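Local coordinates for protein GP23.1 (Bacillus phage spp1, PDB 2XF7) that probably acts as a phage chaperone, assembling from six copies of a small all-helical chain, at residues S2-Y7 with Q35-K40. Residues are numbered along the deposited sequence; the frame is centred on the assembly and turned at random.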
loop_
_atom_site.group_PDB
_atom_site.type_symbol
_atom_site.label_atom_id
_atom_site.label_comp_id
_atom_site.label_asym_id
_atom_site.label_seq_id
_atom_site.Cartn_x
_atom_site.Cartn_y
_atom_site.Cartn_z
ATOM N N SER B 2 -12.253 -15.622 -7.907
ATOM C CA SER B 2 -11.642 -14.456 -7.245
ATOM C C SER B 2 -10.170 -14.702 -6.860
ATOM O O SER B 2 -9.837 -15.680 -6.167
ATOM C CB SER B 2 -12.455 -14.050 -6.007
ATOM N N GLU B 3 -9.302 -13.772 -7.298
ATOM C CA GLU B 3 -7.852 -13.767 -7.089
ATOM C C GLU B 3 -7.457 -13.948 -5.627
ATOM O O GLU B 3 -8.073 -13.314 -4.741
ATOM C CB GLU B 3 -7.321 -12.405 -7.543
ATOM C CG GLU B 3 -5.929 -12.410 -8.150
ATOM C CD GLU B 3 -5.920 -11.900 -9.580
ATOM O OE1 GLU B 3 -5.203 -12.500 -10.415
ATOM O OE2 GLU B 3 -6.672 -10.944 -9.883
ATOM N N SER B 4 -6.373 -14.745 -5.362
ATOM C CA SER B 4 -5.893 -14.819 -3.994
ATOM C C SER B 4 -5.413 -13.387 -3.656
ATOM O O SER B 4 -4.809 -12.707 -4.499
ATOM C CB SER B 4 -4.723 -15.790 -3.907
ATOM O OG SER B 4 -5.184 -17.116 -4.171
ATOM N N LEU B 5 -5.692 -12.940 -2.432
ATOM C CA LEU B 5 -5.312 -11.570 -2.038
ATOM C C LEU B 5 -3.805 -11.283 -2.197
ATOM O O LEU B 5 -3.431 -10.148 -2.541
ATOM C CB LEU B 5 -5.732 -11.319 -0.591
ATOM C CG LEU B 5 -7.233 -11.155 -0.341
ATOM C CD1 LEU B 5 -7.503 -10.790 1.131
ATOM C CD2 LEU B 5 -7.898 -10.122 -1.276
ATOM N N LEU B 6 -2.962 -12.311 -1.969
ATOM C CA LEU B 6 -1.499 -12.190 -2.064
ATOM C C LEU B 6 -0.921 -12.477 -3.418
ATOM O O LEU B 6 0.309 -12.599 -3.563
ATOM C CB LEU B 6 -0.870 -13.116 -1.008
ATOM C CG LEU B 6 -1.194 -12.705 0.451
ATOM C CD1 LEU B 6 -0.776 -13.765 1.430
ATOM C CD2 LEU B 6 -0.604 -11.321 0.793
ATOM N N TYR B 7 -1.774 -12.630 -4.435
ATOM C CA TYR B 7 -1.234 -12.871 -5.773
ATOM C C TYR B 7 -0.157 -11.783 -6.181
ATOM O O TYR B 7 0.986 -12.127 -6.559
ATOM C CB TYR B 7 -2.351 -12.930 -6.804
ATOM C CG TYR B 7 -1.823 -13.198 -8.199
ATOM C CD1 TYR B 7 -1.439 -14.468 -8.582
ATOM C CD2 TYR B 7 -1.548 -12.148 -9.074
ATOM C CE1 TYR B 7 -0.910 -14.704 -9.840
ATOM C CE2 TYR B 7 -1.021 -12.367 -10.344
ATOM C CZ TYR B 7 -0.718 -13.655 -10.735
ATOM O OH TYR B 7 -0.183 -13.903 -11.965
ATOM N N GLN B 35 -2.460 -23.401 -7.297
ATOM C CA GLN B 35 -1.399 -23.885 -8.181
ATOM C C GLN B 35 -1.408 -23.092 -9.515
ATOM O O GLN B 35 -0.340 -22.763 -10.053
ATOM C CB GLN B 35 -1.618 -25.384 -8.484
ATOM C CG GLN B 35 -0.463 -25.920 -9.320
ATOM C CD GLN B 35 0.872 -25.806 -8.600
ATOM O OE1 GLN B 35 1.049 -26.288 -7.464
ATOM N NE2 GLN B 35 1.836 -25.139 -9.220
ATOM N N GLU B 36 -2.602 -22.814 -10.061
ATOM C CA GLU B 36 -2.737 -22.063 -11.319
ATOM C C GLU B 36 -2.087 -20.669 -11.165
ATOM O O GLU B 36 -1.365 -20.218 -12.077
ATOM C CB GLU B 36 -4.211 -21.877 -11.670
ATOM C CG GLU B 36 -4.268 -20.966 -12.908
ATOM C CD GLU B 36 -5.596 -21.045 -13.592
ATOM O OE1 GLU B 36 -5.937 -22.188 -13.998
ATOM O OE2 GLU B 36 -6.288 -19.992 -13.693
ATOM N N GLU B 37 -2.316 -20.019 -10.010
ATOM C CA GLU B 37 -1.688 -18.711 -9.784
ATOM C C GLU B 37 -0.146 -18.850 -9.739
ATOM O O GLU B 37 0.560 -18.007 -10.314
ATOM C CB GLU B 37 -2.187 -18.093 -8.470
ATOM C CG GLU B 37 -3.598 -17.540 -8.666
ATOM C CD GLU B 37 -4.223 -17.098 -7.351
ATOM O OE1 GLU B 37 -3.916 -17.730 -6.313
ATOM O OE2 GLU B 37 -4.942 -16.072 -7.331
ATOM N N ALA B 38 0.371 -19.876 -9.041
ATOM C CA ALA B 38 1.825 -20.038 -9.005
ATOM C C ALA B 38 2.356 -20.279 -10.450
ATOM O O ALA B 38 3.386 -19.708 -10.823
ATOM C CB ALA B 38 2.203 -21.240 -8.152
ATOM N N ASP B 39 1.658 -21.080 -11.254
ATOM C CA ASP B 39 2.076 -21.336 -12.649
ATOM C C ASP B 39 2.049 -20.008 -13.465
ATOM O O ASP B 39 2.987 -19.758 -14.270
ATOM C CB ASP B 39 1.088 -22.318 -13.289
ATOM C CG ASP B 39 1.174 -23.739 -12.736
ATOM O OD1 ASP B 39 2.196 -24.064 -12.067
ATOM O OD2 ASP B 39 0.242 -24.530 -13.006
ATOM N N LYS B 40 1.046 -19.117 -13.187
ATOM C CA LYS B 40 1.008 -17.796 -13.874
ATOM C C LYS B 40 2.205 -16.979 -13.472
ATOM O O LYS B 40 2.861 -16.334 -14.309
ATOM C CB LYS B 40 -0.303 -17.022 -13.632
ATOM C CG LYS B 40 -1.530 -17.714 -14.233
ATOM C CD LYS B 40 -2.796 -16.904 -14.158
ATOM C CE LYS B 40 -3.838 -17.604 -15.037
ATOM N NZ LYS B 40 -3.752 -17.252 -16.507
#
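Glu-37 reaches out from helix 35-42 and grips Ser-4 with both carboxylate oxygens. Glu-37 OE2 accepts the backbone N-H of Ser-4 (N to OE2 2.8 Å) in a nearly straight bond (173°), while Glu-37 OE1 takes the hydroxyl OG of Ser-4 at 2.6 Å. Each oxygen offers its syn lone pair, so the two bonds run side by side into one residue. The Ser-4 hydroxyl can join in because OG stands beside its own backbone N (chi1 -67°). Three donors, counting Thr-34 N at OE1, probably stabilise the negative charge; Glu-3 OE1, 4.7 Å from Glu-37 OE2, would weakly oppose this.

The Tyr-7 ring crosses the stem of Glu-37 at a slant in van der Waals contact, its CD1 3.7 Å from Glu-37 CB. At the ring edge, Tyr-7 CE1 lies 3.6 Å from Glu-37 O, near the ring plane. Glu-3 OE1 sits over one face, toward the rim. Farther along, Tyr-7 OH touches Lys-40 CB at 3.5 Å. The Tyr-7 hydroxyl is hydrogen-bonded to Asp-32 OD2 of a second subunit, where Lys-40 NZ also binds the carbonyl of Ala-30.

Ser-4 to Tyr-7 form a type I beta turn, with Leu-6 as N-cap of helix 7-15. A bidentate carboxylate thus ties this turn to the third helix, its OE1 also taking the Thr-34 N-H as the N3 acid does in a capping box.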